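Local coordinates for protein glycoside hydrolase (PDB 6ORH) that probably acts as a GH29 alpha-L-fucosidase that removes fucose from host-derived carbohydrate antigens, which Streptococcus pneumoniae breaks down, at residues L73-H78 against V82-A87; D377-R382 against I429-T434; L294-N299 against E310-F315. The protein carries 2 engineered substitutions. All coordinates share one frame; numbering follows the deposited sequence.

Interaction 1 (L73-H78 against V82-A87). With FUC (alpha-L-fucopyranose), chain C.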
loop_
_atom_site.group_PDB
_atom_site.type_symbol
_atom_site.label_atom_id
_atom_site.label_comp_id
_atom_site.label_asym_id
_atom_site.label_seq_id
_atom_site.Cartn_x
_atom_site.Cartn_y
_atom_site.Cartn_z
ATOM N N LEU A 73 24.901 -15.606 4.478
ATOM C CA LEU A 73 26.139 -14.984 4.927
ATOM C C LEU A 73 26.850 -14.330 3.745
ATOM O O LEU A 73 27.196 -14.986 2.747
ATOM C CB LEU A 73 27.046 -16.103 5.484
ATOM C CG LEU A 73 28.396 -15.614 6.023
ATOM C CD1 LEU A 73 28.179 -14.679 7.229
ATOM C CD2 LEU A 73 29.225 -16.827 6.487
ATOM N N VAL A 74 27.197 -13.043 3.927
ATOM C CA VAL A 74 28.130 -12.406 3.005
ATOM C C VAL A 74 29.526 -12.986 3.229
ATOM O O VAL A 74 30.070 -12.885 4.333
ATOM C CB VAL A 74 28.117 -10.883 3.205
ATOM C CG1 VAL A 74 29.252 -10.202 2.422
ATOM C CG2 VAL A 74 26.759 -10.334 2.783
ATOM N N VAL A 75 30.103 -13.583 2.181
ATOM C CA VAL A 75 31.479 -14.065 2.302
ATOM C C VAL A 75 32.428 -13.245 1.438
ATOM O O VAL A 75 33.652 -13.386 1.568
ATOM C CB VAL A 75 31.633 -15.573 2.030
ATOM C CG1 VAL A 75 30.776 -16.380 2.989
ATOM C CG2 VAL A 75 31.359 -15.941 0.590
ATOM N N LYS A 76 31.872 -12.427 0.544
ATOM C CA LYS A 76 32.662 -11.445 -0.184
ATOM C C LYS A 76 31.728 -10.328 -0.625
ATOM O O LYS A 76 30.795 -10.575 -1.402
ATOM C CB LYS A 76 33.318 -12.038 -1.436
ATOM C CG LYS A 76 34.370 -11.112 -2.056
ATOM C CD LYS A 76 34.728 -11.509 -3.487
ATOM C CE LYS A 76 33.616 -11.154 -4.462
ATOM N NZ LYS A 76 34.012 -11.395 -5.876
ATOM N N HIS A 77 31.954 -9.116 -0.100
ATOM C CA HIS A 77 31.134 -7.989 -0.541
ATOM C C HIS A 77 31.806 -7.329 -1.744
ATOM O O HIS A 77 32.754 -7.876 -2.284
ATOM C CB HIS A 77 30.862 -7.048 0.652
ATOM C CG HIS A 77 29.642 -6.213 0.452
ATOM N ND1 HIS A 77 29.733 -4.882 0.060
ATOM C CD2 HIS A 77 28.323 -6.485 0.570
ATOM C CE1 HIS A 77 28.519 -4.383 -0.057
ATOM N NE2 HIS A 77 27.636 -5.335 0.247
ATOM N N HIS A 78 31.314 -6.151 -2.163
ATOM C CA HIS A 78 31.844 -5.533 -3.381
ATOM C C HIS A 78 33.336 -5.198 -3.251
ATOM O O HIS A 78 34.050 -5.152 -4.244
ATOM C CB HIS A 78 31.100 -4.215 -3.669
ATOM C CG HIS A 78 29.606 -4.293 -3.703
ATOM N ND1 HIS A 78 28.900 -5.368 -4.262
ATOM C CD2 HIS A 78 28.671 -3.396 -3.316
ATOM C CE1 HIS A 78 27.595 -5.121 -4.171
ATOM N NE2 HIS A 78 27.417 -3.917 -3.595
ATOM N N VAL A 82 37.700 -11.675 0.929
ATOM C CA VAL A 82 37.058 -12.976 1.045
ATOM C C VAL A 82 37.165 -13.467 2.489
ATOM O O VAL A 82 38.239 -13.409 3.081
ATOM C CB VAL A 82 37.662 -13.939 0.009
ATOM C CG1 VAL A 82 36.985 -15.298 0.072
ATOM C CG2 VAL A 82 37.546 -13.357 -1.407
ATOM N N LEU A 83 36.053 -13.937 3.082
ATOM C CA LEU A 83 35.996 -14.182 4.522
ATOM C C LEU A 83 36.187 -15.673 4.840
ATOM O O LEU A 83 35.892 -16.129 5.953
ATOM C CB LEU A 83 34.655 -13.647 5.050
ATOM C CG LEU A 83 34.492 -12.131 4.901
ATOM C CD1 LEU A 83 33.100 -11.720 5.348
ATOM C CD2 LEU A 83 35.532 -11.389 5.743
ATOM N N TYR A 84 36.653 -16.436 3.842
ATOM C CA TYR A 84 37.094 -17.811 4.061
ATOM C C TYR A 84 38.435 -17.929 3.343
ATOM O O TYR A 84 38.730 -17.136 2.456
ATOM C CB TYR A 84 36.056 -18.834 3.579
ATOM C CG TYR A 84 35.931 -18.966 2.079
ATOM C CD1 TYR A 84 35.138 -18.087 1.342
ATOM C CD2 TYR A 84 36.637 -19.948 1.374
ATOM C CE1 TYR A 84 35.038 -18.206 -0.038
ATOM C CE2 TYR A 84 36.548 -20.067 -0.007
ATOM C CZ TYR A 84 35.757 -19.179 -0.723
ATOM O OH TYR A 84 35.705 -19.280 -2.087
ATOM N N PRO A 85 39.302 -18.893 3.723
ATOM C CA PRO A 85 40.627 -19.031 3.109
ATOM C C PRO A 85 40.667 -19.632 1.705
ATOM O O PRO A 85 41.182 -20.728 1.458
ATOM C CB PRO A 85 41.367 -19.831 4.200
ATOM C CG PRO A 85 40.301 -20.715 4.751
ATOM C CD PRO A 85 39.076 -19.821 4.842
ATOM N N THR A 86 40.109 -18.881 0.760
ATOM C CA THR A 86 40.073 -19.292 -0.627
ATOM C C THR A 86 41.491 -19.536 -1.158
ATOM O O THR A 86 42.442 -18.870 -0.746
ATOM C CB THR A 86 39.396 -18.194 -1.468
ATOM O OG1 THR A 86 39.372 -18.563 -2.840
ATOM C CG2 THR A 86 39.988 -16.807 -1.284
ATOM N N ALA A 87 41.573 -20.456 -2.125
ATOM C CA ALA A 87 42.834 -20.711 -2.808
ATOM C C ALA A 87 43.099 -19.649 -3.878
ATOM O O ALA A 87 44.190 -19.629 -4.464
ATOM C CB ALA A 87 42.806 -22.087 -3.436
HETATM C C1 FUC C . 23.030 -3.731 -2.666
HETATM C C2 FUC C . 24.460 -3.683 -2.154
HETATM C C3 FUC C . 24.404 -3.422 -0.653
HETATM C C4 FUC C . 23.730 -4.602 0.055
HETATM C C5 FUC C . 22.315 -4.772 -0.553
HETATM C C6 FUC C . 21.624 -6.027 -0.053
HETATM O O2 FUC C . 25.114 -2.592 -2.826
HETATM O O3 FUC C . 25.743 -3.241 -0.161
HETATM O O4 FUC C . 24.557 -5.787 -0.119
HETATM O O5 FUC C . 22.347 -4.828 -2.036
#
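The fucose pocket at the end of the TIM-barrel strand 70-74 is backed by a short return of the chain through a loop, in which V75 and K76 meet V82 and L83. Its one hydrogen bond runs from L83 N to V75 O (2.9 Å), with the donor lying in the carbonyl plane and the bond moderately bent (147°). The same oxygen also takes a CA-H contact from V82 CA at 3.5 Å. L83 has CG anti to its carbonyl carbon (chi1 -64°), which sends CD1 over the strand to 3.4 Å from V74 O. V75 CG2 meets the Y84 ring obliquely at CE1 (4.4 Å). K76 and V82 pass at a slant, K76 CG lying 3.9 Å from V82 CG2, while the amine of K76 runs on to a salt bridge with D128. Directly after K76, before the chain returns at V82, H77 and H78 are presented to alpha-L-fucopyranose. H77 NE2 bonds O4 of the sugar at 3.1 Å and, weakly, O3 at 2.9 Å. H78 NE2 meets O2 of the fucose at 2.8 Å, almost straight (170°) and in the plane of its ring. H77 CE1 sits over one face of the H78 imidazole, towards its rim. Strand 119-124 runs parallel to strand 70-74 and packs on V74, V75 and K76; helix 139-154 lies against V82 and Y84, and helix 105-116 takes L73, L83 and Y84.

Interaction 2 (D377-R382 against I429-T434)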
loop_
_atom_site.group_PDB
_atom_site.type_symbol
_atom_site.label_atom_id
_atom_site.label_comp_id
_atom_site.label_asym_id
_atom_site.label_seq_id
_atom_site.Cartn_x
_atom_site.Cartn_y
_atom_site.Cartn_z
ATOM N N ASP A 377 -8.790 -8.679 14.034
ATOM C CA ASP A 377 -8.390 -7.585 13.169
ATOM C C ASP A 377 -7.466 -8.087 12.059
ATOM O O ASP A 377 -6.896 -7.261 11.351
ATOM C CB ASP A 377 -7.728 -6.425 13.922
ATOM C CG ASP A 377 -6.502 -6.792 14.757
ATOM O OD1 ASP A 377 -6.168 -7.996 14.880
ATOM O OD2 ASP A 377 -5.941 -5.866 15.353
ATOM N N VAL A 378 -7.327 -9.414 11.935
ATOM C CA VAL A 378 -6.519 -9.987 10.859
ATOM C C VAL A 378 -7.248 -11.176 10.252
ATOM O O VAL A 378 -7.664 -12.089 10.962
ATOM C CB VAL A 378 -5.125 -10.439 11.327
ATOM C CG1 VAL A 378 -4.302 -10.907 10.111
ATOM C CG2 VAL A 378 -4.388 -9.334 12.062
ATOM N N ILE A 379 -7.316 -11.223 8.912
ATOM C CA ILE A 379 -7.733 -12.439 8.228
ATOM C C ILE A 379 -6.539 -13.001 7.443
ATOM O O ILE A 379 -5.768 -12.229 6.898
ATOM C CB ILE A 379 -8.983 -12.217 7.340
ATOM C CG1 ILE A 379 -9.552 -13.547 6.834
ATOM C CG2 ILE A 379 -8.662 -11.242 6.193
ATOM C CD1 ILE A 379 -10.917 -13.485 6.129
ATOM N N GLU A 380 -6.363 -14.331 7.469
ATOM C CA GLU A 380 -5.343 -15.009 6.660
ATOM C C GLU A 380 -6.031 -15.915 5.639
ATOM O O GLU A 380 -6.951 -16.677 5.968
ATOM C CB GLU A 380 -4.404 -15.825 7.565
ATOM C CG GLU A 380 -3.422 -16.699 6.750
ATOM C CD GLU A 380 -2.555 -17.591 7.631
ATOM O OE1 GLU A 380 -2.270 -17.193 8.768
ATOM O OE2 GLU A 380 -2.151 -18.682 7.158
ATOM N N LEU A 381 -5.594 -15.844 4.365
ATOM C CA LEU A 381 -6.072 -16.718 3.303
ATOM C C LEU A 381 -4.834 -17.380 2.692
ATOM O O LEU A 381 -3.779 -16.729 2.619
ATOM C CB LEU A 381 -6.755 -15.860 2.224
ATOM C CG LEU A 381 -7.910 -14.950 2.663
ATOM C CD1 LEU A 381 -8.421 -14.146 1.464
ATOM C CD2 LEU A 381 -9.043 -15.755 3.277
ATOM N N ARG A 382 -4.958 -18.613 2.204
ATOM C CA ARG A 382 -3.846 -19.254 1.488
ATOM C C ARG A 382 -4.361 -19.981 0.249
ATOM O O ARG A 382 -5.369 -20.703 0.283
ATOM C CB ARG A 382 -3.149 -20.316 2.345
ATOM C CG ARG A 382 -2.504 -19.768 3.609
ATOM C CD ARG A 382 -1.509 -20.793 4.151
ATOM N NE ARG A 382 -0.966 -20.380 5.433
ATOM C CZ ARG A 382 0.086 -20.978 5.998
ATOM N NH1 ARG A 382 0.678 -21.978 5.361
ATOM N NH2 ARG A 382 0.541 -20.572 7.171
ATOM N N ILE A 429 -18.622 -13.657 8.725
ATOM C CA ILE A 429 -17.641 -13.045 7.834
ATOM C C ILE A 429 -17.880 -13.569 6.425
ATOM O O ILE A 429 -18.196 -14.744 6.257
ATOM C CB ILE A 429 -16.207 -13.391 8.319
ATOM C CG1 ILE A 429 -15.932 -12.934 9.761
ATOM C CG2 ILE A 429 -15.160 -12.849 7.355
ATOM C CD1 ILE A 429 -16.290 -13.989 10.811
ATOM N N ARG A 430 -17.692 -12.719 5.393
ATOM C CA ARG A 430 -17.737 -13.199 4.019
ATOM C C ARG A 430 -16.390 -12.931 3.359
ATOM O O ARG A 430 -15.826 -11.843 3.523
ATOM C CB ARG A 430 -18.815 -12.499 3.185
ATOM C CG ARG A 430 -20.220 -13.005 3.506
ATOM C CD ARG A 430 -21.333 -12.077 3.060
ATOM N NE ARG A 430 -22.598 -12.767 3.359
ATOM C CZ ARG A 430 -23.813 -12.276 3.094
ATOM N NH1 ARG A 430 -23.960 -11.107 2.486
ATOM N NH2 ARG A 430 -24.885 -12.982 3.416
ATOM N N VAL A 431 -15.888 -13.964 2.678
ATOM C CA VAL A 431 -14.735 -13.826 1.795
ATOM C C VAL A 431 -15.280 -13.927 0.376
ATOM O O VAL A 431 -15.901 -14.931 -0.010
ATOM C CB VAL A 431 -13.650 -14.880 2.104
ATOM C CG1 VAL A 431 -12.509 -14.842 1.077
ATOM C CG2 VAL A 431 -13.071 -14.613 3.492
ATOM N N VAL A 432 -15.030 -12.876 -0.428
ATOM C CA VAL A 432 -15.600 -12.829 -1.763
ATOM C C VAL A 432 -14.456 -12.751 -2.766
ATOM O O VAL A 432 -13.729 -11.755 -2.785
ATOM C CB VAL A 432 -16.586 -11.661 -1.943
ATOM C CG1 VAL A 432 -17.261 -11.706 -3.312
ATOM C CG2 VAL A 432 -17.648 -11.625 -0.845
ATOM N N ILE A 433 -14.376 -13.771 -3.628
ATOM C CA ILE A 433 -13.395 -13.826 -4.711
ATOM C C ILE A 433 -14.049 -13.231 -5.961
ATOM O O ILE A 433 -15.013 -13.792 -6.476
ATOM C CB ILE A 433 -12.872 -15.257 -4.945
ATOM C CG1 ILE A 433 -12.212 -15.826 -3.677
ATOM C CG2 ILE A 433 -11.925 -15.305 -6.149
ATOM C CD1 ILE A 433 -11.876 -17.288 -3.786
ATOM N N THR A 434 -13.463 -12.152 -6.511
ATOM C CA THR A 434 -14.117 -11.383 -7.571
ATOM C C THR A 434 -13.392 -11.497 -8.910
ATOM O O THR A 434 -13.965 -11.235 -9.977
ATOM C CB THR A 434 -14.368 -9.927 -7.158
ATOM O OG1 THR A 434 -13.105 -9.251 -6.989
ATOM C CG2 THR A 434 -15.203 -9.830 -5.899
#
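Strands 378-382 and 429-434 belong to different sheets of a beta sandwich, the axes of these strand segments 10.7 Å apart at closest approach and their directions 41° apart, so I379 and L381 look across the interior at I429 and V431. V431 is the centre of the contact: CG2 touches both I379 and L381, CG1 only L381 of the two. Its CG2 receives I379 CD1 at 3.6 Å, the tightest touch here. I379 reaches this far because its chain is fully extended, CG1 being anti to the backbone N (chi1 -170°) and CD1 continuing the line; the two side chains meet at a slant. L381 comes tip to tip with the valine: its CD1 stands 4.2 Å from V431 CG1, and its CD2 is equally close to V431 CG2. I429 CG2 is a looser neighbour, 4.5 Å from I379 CD1. On the other face of strand 378-382, R382 NE bonds E380 OE2 at 2.7 Å in a salt bridge, and E380 OE2 also pairs with K444. The contact is part of the apolar core between the two sheets of the F5/8 type C beta sandwich. Strand 441-448 adds L447 beside I379 and I429, and I445 beside L381; strand 391-400 brings F394 against L381, and strand 364-370 sets L370 against I429.

Interaction 3 (L294-N299 against E310-F315)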
loop_
_atom_site.group_PDB
_atom_site.type_symbol
_atom_site.label_atom_id
_atom_site.label_comp_id
_atom_site.label_asym_id
_atom_site.label_seq_id
_atom_site.Cartn_x
_atom_site.Cartn_y
_atom_site.Cartn_z
ATOM N N LEU A 294 15.813 -10.453 6.645
ATOM C CA LEU A 294 16.132 -9.338 7.530
ATOM C C LEU A 294 17.614 -9.384 7.875
ATOM O O LEU A 294 18.088 -10.388 8.373
ATOM C CB LEU A 294 15.286 -9.438 8.803
ATOM C CG LEU A 294 15.497 -8.308 9.813
ATOM C CD1 LEU A 294 15.012 -6.962 9.260
ATOM C CD2 LEU A 294 14.765 -8.659 11.121
ATOM N N ASN A 295 18.316 -8.293 7.582
ATOM C CA ASN A 295 19.759 -8.211 7.800
ATOM C C ASN A 295 20.084 -7.745 9.219
ATOM O O ASN A 295 19.552 -6.736 9.673
ATOM C CB ASN A 295 20.412 -7.240 6.813
ATOM C CG ASN A 295 21.873 -6.994 7.126
ATOM O OD1 ASN A 295 22.752 -7.819 6.811
ATOM N ND2 ASN A 295 22.166 -5.825 7.694
ATOM N N ILE A 296 20.969 -8.494 9.901
ATOM C CA ILE A 296 21.415 -8.176 11.260
ATOM C C ILE A 296 22.941 -8.124 11.193
ATOM O O ILE A 296 23.566 -9.169 10.970
ATOM C CB ILE A 296 21.011 -9.256 12.292
ATOM C CG1 ILE A 296 19.580 -9.776 12.112
ATOM C CG2 ILE A 296 21.299 -8.740 13.708
ATOM C CD1 ILE A 296 18.568 -8.749 12.460
ATOM N N PRO A 297 23.565 -6.927 11.320
ATOM C CA PRO A 297 25.011 -6.785 11.123
ATOM C C PRO A 297 25.808 -6.890 12.415
ATOM O O PRO A 297 25.638 -6.097 13.332
ATOM C CB PRO A 297 25.142 -5.370 10.567
ATOM C CG PRO A 297 23.992 -4.621 11.228
ATOM C CD PRO A 297 22.876 -5.627 11.462
ATOM N N PRO A 298 26.713 -7.885 12.531
ATOM C CA PRO A 298 27.595 -7.937 13.699
ATOM C C PRO A 298 28.484 -6.695 13.756
ATOM O O PRO A 298 28.835 -6.085 12.733
ATOM C CB PRO A 298 28.461 -9.178 13.394
ATOM C CG PRO A 298 27.581 -10.028 12.498
ATOM C CD PRO A 298 26.921 -9.003 11.595
ATOM N N ASN A 299 28.885 -6.361 14.997
ATOM C CA ASN A 299 29.676 -5.181 15.316
ATOM C C ASN A 299 31.166 -5.491 15.171
ATOM O O ASN A 299 31.547 -6.557 14.704
ATOM C CB ASN A 299 29.298 -4.628 16.703
ATOM C CG ASN A 299 29.658 -5.575 17.835
ATOM O OD1 ASN A 299 30.483 -6.476 17.662
ATOM N ND2 ASN A 299 29.010 -5.418 18.978
ATOM N N GLU A 310 17.619 -7.747 21.460
ATOM C CA GLU A 310 16.391 -7.538 22.210
ATOM C C GLU A 310 15.206 -7.411 21.243
ATOM O O GLU A 310 14.153 -8.019 21.469
ATOM C CB GLU A 310 16.566 -6.284 23.072
ATOM C CG GLU A 310 15.367 -5.980 23.935
ATOM C CD GLU A 310 15.801 -5.009 25.017
ATOM O OE1 GLU A 310 15.938 -5.469 26.181
ATOM O OE2 GLU A 310 16.067 -3.816 24.684
ATOM N N ARG A 311 15.434 -6.666 20.161
ATOM C CA ARG A 311 14.398 -6.361 19.180
ATOM C C ARG A 311 13.965 -7.636 18.445
ATOM O O ARG A 311 12.777 -7.837 18.173
ATOM C CB ARG A 311 14.930 -5.257 18.263
ATOM C CG ARG A 311 13.947 -4.737 17.224
ATOM C CD ARG A 311 12.676 -4.139 17.810
ATOM N NE ARG A 311 12.776 -3.455 19.098
ATOM C CZ ARG A 311 13.286 -2.250 19.311
ATOM N NH1 ARG A 311 13.837 -1.557 18.331
ATOM N NH2 ARG A 311 13.261 -1.748 20.539
ATOM N N LEU A 312 14.918 -8.541 18.158
ATOM C CA LEU A 312 14.522 -9.795 17.528
ATOM C C LEU A 312 13.640 -10.665 18.428
ATOM O O LEU A 312 12.722 -11.314 17.935
ATOM C CB LEU A 312 15.768 -10.568 17.069
ATOM C CG LEU A 312 16.599 -9.920 15.974
ATOM C CD1 LEU A 312 17.787 -10.822 15.679
ATOM C CD2 LEU A 312 15.742 -9.718 14.723
ATOM N N TYR A 313 13.939 -10.722 19.748
ATOM C CA TYR A 313 13.090 -11.475 20.652
ATOM C C TYR A 313 11.706 -10.814 20.744
ATOM O O TYR A 313 10.710 -11.521 20.756
ATOM C CB TYR A 313 13.743 -11.612 22.038
ATOM C CG TYR A 313 14.828 -12.665 22.085
ATOM C CD1 TYR A 313 14.521 -14.011 22.222
ATOM C CD2 TYR A 313 16.158 -12.300 21.929
ATOM C CE1 TYR A 313 15.516 -14.978 22.238
ATOM C CE2 TYR A 313 17.167 -13.255 21.934
ATOM C CZ TYR A 313 16.839 -14.587 22.072
ATOM O OH TYR A 313 17.838 -15.527 22.043
ATOM N N GLU A 314 11.678 -9.486 20.723
ATOM C CA GLU A 314 10.404 -8.769 20.829
ATOM C C GLU A 314 9.566 -9.081 19.586
ATOM O O GLU A 314 8.362 -9.275 19.681
ATOM C CB GLU A 314 10.626 -7.260 20.874
ATOM C CG GLU A 314 11.132 -6.792 22.234
ATOM C CD GLU A 314 11.497 -5.324 22.327
ATOM O OE1 GLU A 314 11.346 -4.603 21.323
ATOM O OE2 GLU A 314 11.956 -4.897 23.417
ATOM N N PHE A 315 10.235 -9.182 18.433
ATOM C CA PHE A 315 9.527 -9.439 17.180
ATOM C C PHE A 315 8.979 -10.867 17.184
ATOM O O PHE A 315 7.848 -11.131 16.768
ATOM C CB PHE A 315 10.477 -9.106 16.018
ATOM C CG PHE A 315 9.992 -9.280 14.593
ATOM C CD1 PHE A 315 8.672 -9.046 14.242
ATOM C CD2 PHE A 315 10.917 -9.533 13.587
ATOM C CE1 PHE A 315 8.250 -9.186 12.922
ATOM C CE2 PHE A 315 10.508 -9.626 12.255
ATOM C CZ PHE A 315 9.175 -9.463 11.925
#
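L312, on helix 306-322, faces L294 near the end of strand 292-295 and I296 just beyond it, and these three residues bury nearly all of the surface between the two segments. The backbones are well separated, the CA atoms of I296 and L312 being 9.5 Å apart, and side chains alone bridge the distance. L312 CD2 makes the closest contacts and touches both partners: it lies 3.7 Å from I296 CD1 and 3.9 Å from L294 CD2. Its other methyl, L312 CD1, stays on the isoleucine, 3.9 Å from I296 CD1 and 4.1 Å from I296 CG1. The two approaches differ in kind. I296 and L312 reach toward each other tip to tip, whereas L294 and L312 slide past one another in opposite directions. In I296 the CG1 branch is anti to the carbonyl carbon (chi1 -43°), and it is this branch, ending in CD1, that meets the leucine.

Two polar side chains beside the contact pair with other residues. R311 NE gives a hydrogen bond to E314 OE1 at 2.9 Å, within a salt bridge along the helix; the acceptor lies close to the guanidinium plane, while the arginine approaches from above the plane of the carboxylate. N295 takes H28 ND1 on its OD1, and since H28 NE2 bonds the fucose, N295 is a second-shell partner of a sugar-binding residue. L278 packs against L294, and F304 against I296. Across the contact itself, aliphatic carbon meets aliphatic carbon, so the helix is held to the strand end by shape and by exclusion of water rather than by directional bonds.

Interaction 1 comes first along the chain, then interaction 3, then interaction 2. Interactions 1 and 3 share the catalytic TIM-barrel domain: strands 70-74 and 292-295 flank strand 23-27 in one sheet, and the two centres are 22 Å apart, with nearest atoms about 6 Å from each other. Interaction 1 supplies H77 and H78 to the fucose pocket, while interaction 3 packs a helix on the outside of the barrel. Interaction 2 lies in the F5/8 type C domain, 46 Å from interaction 1 and 32 Å from interaction 3 between centres. The fucose pocket and the apolar core of the second module are thus separate, although that module also carries its own glycan pocket.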